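Local coordinates for protein glutamyl endopeptidase (Staphylococcus epidermidis, PDB 6PYM) that acts as a secreted serine endopeptidase that probably cleaves proteins after glutamic acid and also aspartic acid residues, at residues I46-K50 with H51-G55; V151-G155 with E156-Y160; D200-Q203 with Q204-N208. The protein carries 1 engineered substitution. All coordinates share one frame; numbering follows the deposited sequence.

Interaction 1: residues I46-K50 with H51-G55; sequences ILTNK and HVVNG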
ATOM      1  N   ILE A  46       2.526   8.510   2.103  1.00  8.37           N
ATOM      2  CA  ILE A  46       2.065   7.178   1.735  1.00  8.43           C
ATOM      3  C   ILE A  46       2.059   6.310   2.984  1.00  7.80           C
ATOM      4  O   ILE A  46       2.749   6.587   3.970  1.00  9.00           O
ATOM      5  CB  ILE A  46       2.906   6.511   0.619  1.00  8.36           C
ATOM      6  CG1 ILE A  46       4.296   6.116   1.122  1.00  9.10           C
ATOM      7  CG2 ILE A  46       3.013   7.418  -0.598  1.00 10.97           C
ATOM      8  CD1 ILE A  46       5.006   5.111   0.222  1.00 11.47           C
ATOM      9  N   LEU A  47       1.270   5.241   2.927  1.00  7.49           N
ATOM     10  CA  LEU A  47       1.388   4.127   3.858  1.00  7.85           C
ATOM     11  C   LEU A  47       2.109   2.973   3.176  1.00  7.25           C
ATOM     12  O   LEU A  47       1.912   2.710   1.983  1.00  7.45           O
ATOM     13  CB  LEU A  47       0.023   3.628   4.327  1.00  8.53           C
ATOM     14  CG  LEU A  47      -0.869   4.709   4.940  1.00  8.62           C
ATOM     15  CD1 LEU A  47      -2.189   4.107   5.397  1.00  9.90           C
ATOM     16  CD2 LEU A  47      -0.163   5.458   6.064  1.00 10.19           C
ATOM     17  N   THR A  48       2.928   2.277   3.955  1.00  7.38           N
ATOM     18  CA  THR A  48       3.600   1.055   3.543  1.00  7.85           C
ATOM     19  C   THR A  48       3.943   0.273   4.815  1.00  7.20           C
ATOM     20  O   THR A  48       3.389   0.544   5.887  1.00  8.12           O
ATOM     21  CB  THR A  48       4.797   1.389   2.635  1.00  7.63           C
ATOM     22  OG1 THR A  48       5.374   0.181   2.135  1.00  7.93           O
ATOM     23  CG2 THR A  48       5.854   2.181   3.389  1.00 10.06           C
ATOM     24  N   ASN A  49       4.839  -0.708   4.695  1.00  7.41           N
ATOM     25  CA  ASN A  49       5.240  -1.509   5.845  1.00  7.11           C
ATOM     26  C   ASN A  49       6.501  -0.954   6.505  1.00  7.26           C
ATOM     27  O   ASN A  49       7.362  -0.362   5.849  1.00  8.48           O
ATOM     28  CB  ASN A  49       5.574  -2.950   5.450  1.00  7.85           C
ATOM     29  CG  ASN A  49       4.417  -3.720   4.848  1.00  7.29           C
ATOM     30  OD1 ASN A  49       4.652  -4.634   4.061  1.00  8.55           O
ATOM     31  ND2 ASN A  49       3.183  -3.403   5.235  1.00  8.15           N
ATOM     32  N   LYS A  50       6.633  -1.225   7.810  1.00  8.19           N
ATOM     33  CA  LYS A  50       7.914  -1.019   8.484  1.00  8.47           C
ATOM     34  C   LYS A  50       9.030  -1.777   7.791  1.00  8.06           C
ATOM     35  O   LYS A  50      10.126  -1.241   7.593  1.00  9.28           O
ATOM     36  CB  LYS A  50       7.842  -1.462   9.947  1.00  8.94           C
ATOM     37  CG  LYS A  50       6.973  -0.575  10.811  1.00  9.21           C
ATOM     38  CD  LYS A  50       6.847  -1.130  12.212  1.00  9.90           C
ATOM     39  CE  LYS A  50       6.045  -0.195  13.091  1.00  9.09           C
ATOM     40  NZ  LYS A  50       5.737  -0.782  14.420  1.00 11.46           N
ATOM     41  N   HIS A  51       8.786  -3.035   7.430  1.00  8.37           N
ATOM     42  CA  HIS A  51       9.893  -3.822   6.898  1.00  9.84           C
ATOM     43  C   HIS A  51      10.334  -3.325   5.528  1.00  9.21           C
ATOM     44  O   HIS A  51      11.470  -3.590   5.117  1.00 11.75           O
ATOM     45  CB  HIS A  51       9.608  -5.331   6.939  1.00  9.25           C
ATOM     46  CG  HIS A  51       8.803  -5.856   5.788  1.00  8.66           C
ATOM     47  ND1 HIS A  51       7.441  -6.062   5.860  1.00  9.28           N
ATOM     48  CD2 HIS A  51       9.187  -6.289   4.562  1.00 10.17           C
ATOM     49  CE1 HIS A  51       7.019  -6.577   4.718  1.00  8.90           C
ATOM     50  NE2 HIS A  51       8.056  -6.721   3.912  1.00 10.41           N
ATOM     51  N   VAL A  52       9.468  -2.599   4.821  1.00  9.36           N
ATOM     52  CA  VAL A  52       9.865  -1.954   3.574  1.00 10.19           C
ATOM     53  C   VAL A  52      10.753  -0.747   3.857  1.00 10.10           C
ATOM     54  O   VAL A  52      11.882  -0.660   3.356  1.00 11.84           O
ATOM     55  CB  VAL A  52       8.630  -1.576   2.739  1.00  8.83           C
ATOM     56  CG1 VAL A  52       9.021  -0.693   1.552  1.00 12.01           C
ATOM     57  CG2 VAL A  52       7.924  -2.826   2.236  1.00 10.62           C
ATOM     58  N   VAL A  53      10.271   0.192   4.675  1.00 10.04           N
ATOM     59  CA  VAL A  53      11.072   1.385   4.945  1.00 11.28           C
ATOM     60  C   VAL A  53      12.357   1.052   5.696  1.00 11.66           C
ATOM     61  O   VAL A  53      13.356   1.763   5.547  1.00 13.35           O
ATOM     62  CB  VAL A  53      10.270   2.500   5.644  1.00 12.51           C
ATOM     63  CG1 VAL A  53       9.132   2.984   4.761  1.00 14.93           C
ATOM     64  CG2 VAL A  53       9.759   2.044   6.991  1.00 13.25           C
ATOM     65  N   ASN A  54      12.353  -0.014   6.515  1.00 11.72           N
ATOM     66  CA  ASN A  54      13.569  -0.445   7.207  1.00 13.56           C
ATOM     67  C   ASN A  54      14.693  -0.769   6.228  1.00 13.83           C
ATOM     68  O   ASN A  54      15.875  -0.716   6.601  1.00 15.22           O
ATOM     69  CB  ASN A  54      13.302  -1.682   8.084  1.00 15.31           C
ATOM     70  CG  ASN A  54      12.449  -1.388   9.330  1.00 13.71           C
ATOM     71  OD1 ASN A  54      12.268  -0.236   9.729  1.00 16.20           O
ATOM     72  ND2 ASN A  54      11.925  -2.451   9.949  1.00 15.64           N
ATOM     73  N   GLY A  55      14.355  -1.123   4.986  1.00 13.55           N
ATOM     74  CA  GLY A  55      15.371  -1.429   3.993  1.00 15.27           C
ATOM     75  C   GLY A  55      16.241  -0.247   3.620  1.00 16.08           C
ATOM     76  O   GLY A  55      17.331  -0.439   3.063  1.00 17.19           O
TER
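The turn that carries the presumed catalytic histidine, H51, joins barrel strand 45-48 to the short helix 50-53, and N49 at the N-cap position meets H51 across it. The two side chains run alongside each other in the same direction, with amide and imidazole planes 28° apart. N49 OD1 lies 3.1 Å from H51 CE1, obliquely to the ring and without a hydrogen bond. N49 ND2 instead binds the carbonyl of H184, which fixes the rotation of the amide, while H51 ND1 bonds to D93. H51 reaches its place with CG between backbone N and carbonyl carbon (chi1 83°), a setting that brings ND1 to 3.7 Å from N49 CB.

The backbone closes the first helical turn: V53 N reaches N49 O at 3.2 Å and almost straight (173°), and V52 N adds a weak bond to the same oxygen. N54 N donates to K50 O at 2.8 Å.

Buried beneath the turn, T48 crosses V52 at about a right angle, its OG1 3.7 Å from V52 CB, and its methyl CG2 touches V53 CG1 at 3.6 Å. Threonine suits this place because its hydroxyl can bond to S37 O while its methyl packs on V53; V52 rests on I25 and V53 on A95 of the barrel strands. K50 extends away so that NZ can bind the carbonyls of Y88 and G90. V52 also touches A169, the engineered alanine at the catalytic serine position. The arrangement is consistent with the place of the triad histidine in chymotrypsin-like proteases, in the turn and short helix after a strand of the N-terminal barrel.

Interaction 2: residues V151-G155 with E156-Y160; sequences VYIGG and EELRY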
ATOM      1  N   VAL A 151     -10.724 -13.624   5.581  1.00 10.37           N
ATOM      2  CA  VAL A 151     -10.909 -14.854   6.346  1.00 11.49           C
ATOM      3  C   VAL A 151     -10.728 -14.680   7.846  1.00 11.39           C
ATOM      4  O   VAL A 151     -11.088 -15.595   8.600  1.00 13.51           O
ATOM      5  CB  VAL A 151     -10.040 -16.019   5.824  1.00 11.59           C
ATOM      6  CG1 VAL A 151     -10.338 -16.300   4.353  1.00 13.51           C
ATOM      7  CG2 VAL A 151      -8.555 -15.748   6.052  1.00 12.30           C
ATOM      8  N   TYR A 152     -10.198 -13.551   8.311  1.00 10.98           N
ATOM      9  CA  TYR A 152      -9.914 -13.363   9.725  1.00 11.59           C
ATOM     10  C   TYR A 152      -9.772 -11.875   9.996  1.00 11.75           C
ATOM     11  O   TYR A 152      -9.146 -11.158   9.212  1.00 11.19           O
ATOM     12  CB  TYR A 152      -8.601 -14.059  10.115  1.00 12.77           C
ATOM     13  CG  TYR A 152      -8.157 -13.841  11.549  1.00 12.90           C
ATOM     14  CD1 TYR A 152      -7.375 -12.747  11.902  1.00 14.35           C
ATOM     15  CD2 TYR A 152      -8.490 -14.751  12.539  1.00 14.86           C
ATOM     16  CE1 TYR A 152      -6.960 -12.554  13.213  1.00 16.47           C
ATOM     17  CE2 TYR A 152      -8.074 -14.571  13.848  1.00 15.86           C
ATOM     18  CZ  TYR A 152      -7.319 -13.469  14.177  1.00 15.26           C
ATOM     19  OH  TYR A 152      -6.913 -13.290  15.485  1.00 19.74           O
ATOM     20  N   ILE A 153     -10.340 -11.424  11.115  1.00 11.88           N
ATOM     21  CA  ILE A 153     -10.142 -10.064  11.615  1.00 11.68           C
ATOM     22  C   ILE A 153      -9.922 -10.166  13.118  1.00 13.07           C
ATOM     23  O   ILE A 153     -10.774 -10.703  13.836  1.00 14.97           O
ATOM     24  CB  ILE A 153     -11.346  -9.148  11.332  1.00 12.56           C
ATOM     25  CG1 ILE A 153     -11.719  -9.127   9.848  1.00 12.44           C
ATOM     26  CG2 ILE A 153     -11.062  -7.734  11.824  1.00 14.65           C
ATOM     27  CD1 ILE A 153     -13.014  -8.382   9.561  1.00 12.46           C
ATOM     28  N   GLY A 154      -8.791  -9.670  13.599  1.00 13.78           N
ATOM     29  CA  GLY A 154      -8.527  -9.698  15.025  1.00 17.19           C
ATOM     30  C   GLY A 154      -7.486  -8.675  15.411  1.00 15.87           C
ATOM     31  O   GLY A 154      -6.369  -8.708  14.888  1.00 15.04           O
ATOM     32  N   GLY A 155      -7.838  -7.766  16.319  1.00 16.22           N
ATOM     33  CA  GLY A 155      -6.916  -6.716  16.712  1.00 16.73           C
ATOM     34  C   GLY A 155      -6.510  -5.890  15.508  1.00 13.62           C
ATOM     35  O   GLY A 155      -7.349  -5.283  14.831  1.00 16.24           O
ATOM     36  N   GLU A 156      -5.208  -5.876  15.228  1.00 13.25           N
ATOM     37  CA  GLU A 156      -4.644  -5.152  14.095  1.00 12.70           C
ATOM     38  C   GLU A 156      -4.328  -6.066  12.914  1.00 11.82           C
ATOM     39  O   GLU A 156      -3.551  -5.682  12.033  1.00 11.61           O
ATOM     40  CB  GLU A 156      -3.406  -4.359  14.525  1.00 14.60           C
ATOM     41  CG  GLU A 156      -3.756  -3.199  15.450  1.00 17.00           C
ATOM     42  CD  GLU A 156      -2.552  -2.526  16.092  1.00 19.56           C
ATOM     43  OE1 GLU A 156      -1.400  -2.948  15.855  1.00 20.14           O
ATOM     44  OE2 GLU A 156      -2.774  -1.562  16.859  1.00 21.35           O
ATOM     45  N   GLU A 157      -4.911  -7.259  12.872  1.00 11.56           N
ATOM     46  CA  GLU A 157      -4.600  -8.251  11.852  1.00 11.49           C
ATOM     47  C   GLU A 157      -5.849  -8.544  11.037  1.00 11.02           C
ATOM     48  O   GLU A 157      -6.902  -8.862  11.595  1.00 12.38           O
ATOM     49  CB  GLU A 157      -4.086  -9.529  12.529  1.00 14.21           C
ATOM     50  CG  GLU A 157      -3.908 -10.733  11.608  1.00 15.22           C
ATOM     51  CD  GLU A 157      -2.504 -10.870  11.041  1.00 16.85           C
ATOM     52  OE1 GLU A 157      -1.756  -9.876  11.076  1.00 15.89           O
ATOM     53  OE2 GLU A 157      -2.158 -11.974  10.547  1.00 16.27           O
ATOM     54  N   LEU A 158      -5.734  -8.436   9.716  1.00  9.95           N
ATOM     55  CA  LEU A 158      -6.793  -8.858   8.802  1.00  9.83           C
ATOM     56  C   LEU A 158      -6.165  -9.789   7.777  1.00  9.95           C
ATOM     57  O   LEU A 158      -5.178  -9.421   7.131  1.00 10.28           O
ATOM     58  CB  LEU A 158      -7.502  -7.661   8.126  1.00 12.61           C
ATOM     59  CG  LEU A 158      -8.691  -7.983   7.195  1.00 12.98           C
ATOM     60  CD1 LEU A 158      -9.732  -6.876   7.188  1.00 14.47           C
ATOM     61  CD2 LEU A 158      -8.220  -8.245   5.766  1.00 15.16           C
ATOM     62  N   ARG A 159      -6.724 -10.990   7.638  1.00  9.32           N
ATOM     63  CA  ARG A 159      -6.177 -12.004   6.749  1.00  9.29           C
ATOM     64  C   ARG A 159      -7.156 -12.318   5.632  1.00  9.08           C
ATOM     65  O   ARG A 159      -8.369 -12.130   5.769  1.00  9.60           O
ATOM     66  CB  ARG A 159      -5.878 -13.298   7.511  1.00 10.35           C
ATOM     67  CG  ARG A 159      -4.901 -13.120   8.651  1.00 11.12           C
ATOM     68  CD  ARG A 159      -4.833 -14.367   9.501  1.00 11.84           C
ATOM     69  NE  ARG A 159      -3.882 -14.196  10.593  1.00 13.68           N
ATOM     70  CZ  ARG A 159      -3.776 -15.013  11.637  1.00 14.93           C
ATOM     71  NH1 ARG A 159      -4.570 -16.070  11.746  1.00 18.02           N
ATOM     72  NH2 ARG A 159      -2.878 -14.765  12.578  1.00 20.07           N
ATOM     73  N   TYR A 160      -6.613 -12.841   4.532  1.00  8.00           N
ATOM     74  CA  TYR A 160      -7.412 -13.105   3.343  1.00  8.73           C
ATOM     75  C   TYR A 160      -6.854 -14.300   2.582  1.00  8.43           C
ATOM     76  O   TYR A 160      -5.720 -14.739   2.804  1.00  9.16           O
ATOM     77  CB  TYR A 160      -7.530 -11.869   2.434  1.00  9.20           C
ATOM     78  CG  TYR A 160      -6.339 -10.935   2.495  1.00  7.87           C
ATOM     79  CD1 TYR A 160      -5.137 -11.240   1.857  1.00  8.42           C
ATOM     80  CD2 TYR A 160      -6.425  -9.742   3.186  1.00  8.91           C
ATOM     81  CE1 TYR A 160      -4.063 -10.374   1.918  1.00  7.87           C
ATOM     82  CE2 TYR A 160      -5.360  -8.877   3.263  1.00  9.28           C
ATOM     83  CZ  TYR A 160      -4.179  -9.189   2.629  1.00  7.83           C
ATOM     84  OH  TYR A 160      -3.134  -8.303   2.718  1.00  8.73           O
TER
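Y152 and R159 face each other on neighbouring strands, their side chains side by side and pointing the same way. The guanidinium lies nearly flat over one face of the phenol ring, planes 20° apart, and R159 CZ stands 4.4 Å from the ring centroid, making a cation-pi stack. The aliphatic part of the arginine joins in, with R159 CD 3.8 Å from Y152 CB. Arginine suits the place because its long chain lies along Y152 and puts the flat guanidinium over the ring; R159 also makes a cation-pi contact with Y192.

E157 holds the guanidinium from its edge. R159 NE donates to E157 OE2 at 2.8 Å in a nearly linear salt bridge (178°); the N-H meets the anti lone pair of OE2, which lies in the guanidinium plane. A turn about CB-CG (chi2 93°) swings the carboxylate to the arginine, and the glutamate crosses Y152 at about a right angle, its CG 3.9 Å from Y152 CE1. S194 OG shares OE2 and Y185 OH bonds OE1, so the carboxylate is anchored at both oxygens.

On the other face of the hairpin, I153 and L158 also lie side by side, with I153 CG1 4.0 Å from L158 CD1, an apolar pair that continues onto Y197. R159 N bonds Y152 O, and G154 and E157 bond both ways. G155 takes a positive phi in the turn, natural to glycine. V151 N bonds R159 O at 2.8 Å; Y152 N reaches the same oxygen weakly. The result is an antiparallel beta hairpin closed by a type II' turn, with a classic beta bulge at V151 and Y152.

Interaction 3: residues D200-Q203 with Q204-N208; sequences DFVQ and QFLRN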
ATOM      1  N   ASP A 200      -9.529   1.400  14.960  1.00 13.06           N
ATOM      2  CA  ASP A 200      -9.684   2.744  15.515  1.00 14.00           C
ATOM      3  C   ASP A 200      -8.354   3.319  15.985  1.00 12.62           C
ATOM      4  O   ASP A 200      -8.101   4.520  15.827  1.00 13.68           O
ATOM      5  CB  ASP A 200     -10.709   2.740  16.650  1.00 18.83           C
ATOM      6  CG  ASP A 200     -12.122   2.503  16.158  1.00 22.68           C
ATOM      7  OD1 ASP A 200     -12.385   2.724  14.956  1.00 25.90           O
ATOM      8  OD2 ASP A 200     -12.976   2.110  16.982  1.00 34.13           O
ATOM      9  N   PHE A 201      -7.490   2.487  16.565  1.00 14.02           N
ATOM     10  CA  PHE A 201      -6.192   2.977  17.014  1.00 14.56           C
ATOM     11  C   PHE A 201      -5.304   3.368  15.839  1.00 12.26           C
ATOM     12  O   PHE A 201      -4.572   4.362  15.906  1.00 12.50           O
ATOM     13  CB  PHE A 201      -5.512   1.928  17.890  1.00 17.50           C
ATOM     14  CG  PHE A 201      -6.275   1.614  19.143  1.00 23.10           C
ATOM     15  CD1 PHE A 201      -6.250   2.488  20.217  1.00 24.60           C
ATOM     16  CD2 PHE A 201      -7.033   0.459  19.244  1.00 25.22           C
ATOM     17  CE1 PHE A 201      -6.957   2.207  21.376  1.00 26.26           C
ATOM     18  CE2 PHE A 201      -7.742   0.173  20.400  1.00 27.13           C
ATOM     19  CZ  PHE A 201      -7.703   1.049  21.465  1.00 27.48           C
ATOM     20  N   VAL A 202      -5.354   2.602  14.748  1.00 11.44           N
ATOM     21  CA  VAL A 202      -4.595   2.992  13.568  1.00 10.22           C
ATOM     22  C   VAL A 202      -5.147   4.287  12.991  1.00  9.65           C
ATOM     23  O   VAL A 202      -4.393   5.163  12.560  1.00 10.47           O
ATOM     24  CB  VAL A 202      -4.566   1.846  12.541  1.00 10.22           C
ATOM     25  CG1 VAL A 202      -3.863   2.305  11.270  1.00 11.76           C
ATOM     26  CG2 VAL A 202      -3.868   0.620  13.142  1.00 12.65           C
ATOM     27  N   GLN A 203      -6.472   4.430  12.987  1.00 10.09           N
ATOM     28  CA  GLN A 203      -7.080   5.652  12.472  1.00 11.20           C
ATOM     29  C   GLN A 203      -6.645   6.874  13.269  1.00 10.47           C
ATOM     30  O   GLN A 203      -6.447   7.952  12.698  1.00 11.45           O
ATOM     31  CB  GLN A 203      -8.598   5.507  12.446  1.00 11.50           C
ATOM     32  CG  GLN A 203      -9.055   4.508  11.402  1.00 11.09           C
ATOM     33  CD  GLN A 203     -10.518   4.158  11.516  1.00 13.12           C
ATOM     34  OE1 GLN A 203     -11.362   5.039  11.701  1.00 15.24           O
ATOM     35  NE2 GLN A 203     -10.838   2.874  11.426  1.00 13.66           N
ATOM     36  N   GLN A 204      -6.486   6.727  14.590  1.00 11.45           N
ATOM     37  CA  GLN A 204      -5.988   7.838  15.399  1.00 12.08           C
ATOM     38  C   GLN A 204      -4.567   8.209  15.002  1.00 11.85           C
ATOM     39  O   GLN A 204      -4.247   9.392  14.852  1.00 11.77           O
ATOM     40  CB  GLN A 204      -6.052   7.471  16.879  1.00 14.12           C
ATOM     41  CG  GLN A 204      -7.465   7.329  17.400  1.00 16.32           C
ATOM     42  CD  GLN A 204      -7.517   6.848  18.835  1.00 18.73           C
ATOM     43  OE1 GLN A 204      -6.519   6.386  19.385  1.00 21.88           O
ATOM     44  NE2 GLN A 204      -8.685   6.969  19.454  1.00 24.58           N
ATOM     45  N   PHE A 205      -3.710   7.207  14.815  1.00 10.99           N
ATOM     46  CA  PHE A 205      -2.351   7.447  14.339  1.00 11.61           C
ATOM     47  C   PHE A 205      -2.353   8.192  13.010  1.00 11.10           C
ATOM     48  O   PHE A 205      -1.562   9.119  12.807  1.00 11.06           O
ATOM     49  CB  PHE A 205      -1.634   6.094  14.234  1.00 11.43           C
ATOM     50  CG  PHE A 205      -0.344   6.107  13.444  1.00 12.81           C
ATOM     51  CD1 PHE A 205       0.804   6.693  13.953  1.00 13.50           C
ATOM     52  CD2 PHE A 205      -0.267   5.460  12.216  1.00 12.33           C
ATOM     53  CE1 PHE A 205       1.989   6.670  13.238  1.00 14.14           C
ATOM     54  CE2 PHE A 205       0.913   5.432  11.505  1.00 14.64           C
ATOM     55  CZ  PHE A 205       2.039   6.041  12.014  1.00 13.46           C
ATOM     56  N   LEU A 206      -3.249   7.815  12.097  1.00  9.77           N
ATOM     57  CA  LEU A 206      -3.321   8.507  10.811  1.00  9.62           C
ATOM     58  C   LEU A 206      -3.728   9.964  10.991  1.00  9.61           C
ATOM     59  O   LEU A 206      -3.094  10.868  10.435  1.00 10.17           O
ATOM     60  CB  LEU A 206      -4.291   7.789   9.879  1.00 10.80           C
ATOM     61  CG  LEU A 206      -3.906   6.367   9.476  1.00 10.62           C
ATOM     62  CD1 LEU A 206      -4.987   5.797   8.566  1.00 12.36           C
ATOM     63  CD2 LEU A 206      -2.526   6.321   8.809  1.00 12.28           C
ATOM     64  N   ARG A 207      -4.797  10.213  11.757  1.00  9.86           N
ATOM     65  CA  ARG A 207      -5.270  11.585  11.945  1.00  9.99           C
ATOM     66  C   ARG A 207      -4.207  12.465  12.583  1.00 11.52           C
ATOM     67  O   ARG A 207      -4.102  13.655  12.259  1.00 12.38           O
ATOM     68  CB  ARG A 207      -6.529  11.607  12.810  1.00 11.18           C
ATOM     69  CG  ARG A 207      -7.767  11.140  12.102  1.00 11.52           C
ATOM     70  CD  ARG A 207      -9.007  11.356  12.948  1.00 14.08           C
ATOM     71  NE  ARG A 207     -10.187  10.962  12.188  1.00 13.57           N
ATOM     72  CZ  ARG A 207     -10.880   9.844  12.378  1.00 14.22           C
ATOM     73  NH1 ARG A 207     -10.540   9.008  13.340  1.00 16.14           N
ATOM     74  NH2 ARG A 207     -11.928   9.577  11.612  1.00 15.75           N
ATOM     75  N   ASN A 208      -3.421  11.907  13.501  1.00 10.37           N
ATOM     76  CA  ASN A 208      -2.447  12.700  14.237  1.00 11.76           C
ATOM     77  C   ASN A 208      -1.173  12.973  13.461  1.00 12.17           C
ATOM     78  O   ASN A 208      -0.351  13.777  13.916  1.00 14.86           O
ATOM     79  CB  ASN A 208      -2.167  12.050  15.584  1.00 13.84           C
ATOM     80  CG  ASN A 208      -3.353  12.167  16.509  1.00 14.14           C
ATOM     81  OD1 ASN A 208      -4.004  13.208  16.548  1.00 17.11           O
ATOM     82  ND2 ASN A 208      -3.666  11.099  17.219  1.00 17.17           N
TER
HETATM   83  O   HOH W   1     -12.077   6.501  13.997  1.00 29.61           O
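Q203 and R207, one helical turn apart, are joined through a water molecule. Q203 OE1 accepts from the water at 2.8 Å, and R207 NH1 donates to it at 3.0 Å, the water lying in the guanidinium plane. The glutamine extends from a CG set beside its backbone N (chi1 -69°), which carries the amide out along the helix flank; its NE2 is bound by the carbonyls of I198 and S119, so the amide is fixed at both ends. R207 stretches straight from CG to NE, and NH1 swings back to within 4.1 Å of Q203 CB.

These residues form most of the C-terminal helix 200-209, an element shared by chymotrypsin-like proteases. Along it, each backbone N-H of residues 204-207 donates to the carbonyl four residues earlier.

The apolar residues V202, F205 and L206 are buried. F205 has CG anti to its backbone N (chi1 166°), which directs the ring away from the preceding turn to meet Y88 edge-to-face. L206 keeps CG beside the backbone N, and this L206 CG lies 3.3 Å from V202 O and 4.4 Å from V202 CG1; the beta-branched valine and the leucine touch only loosely. On the exposed flank, Q204 runs alongside F201, its amide nearly perpendicular to the ring (83°) and OE1 4.0 Å from F201 CD1.

How the interactions relate
The three contacts follow one another along the chain and lie at the corners of a triangle, with centres about 20 Å (1 and 2), 17 Å (1 and 3) and 18 Å (2 and 3) apart. Interaction 1 leaves the closed six-stranded barrel, whereas interaction 2 is a hairpin of the other antiparallel sheet. Interaction 3 follows strand 192-197 of that second sheet, yet its helix reaches the first barrel: L206 CD2 meets L47 CD2 at 3.7 Å. Y88 is common to all three: its carbonyl accepts from K50, its hydroxyl bonds to E156 and its ring meets F205 edge-to-face. The helix and the Y88 loop thus tie together the two halves between which chymotrypsin-like proteases place their active site.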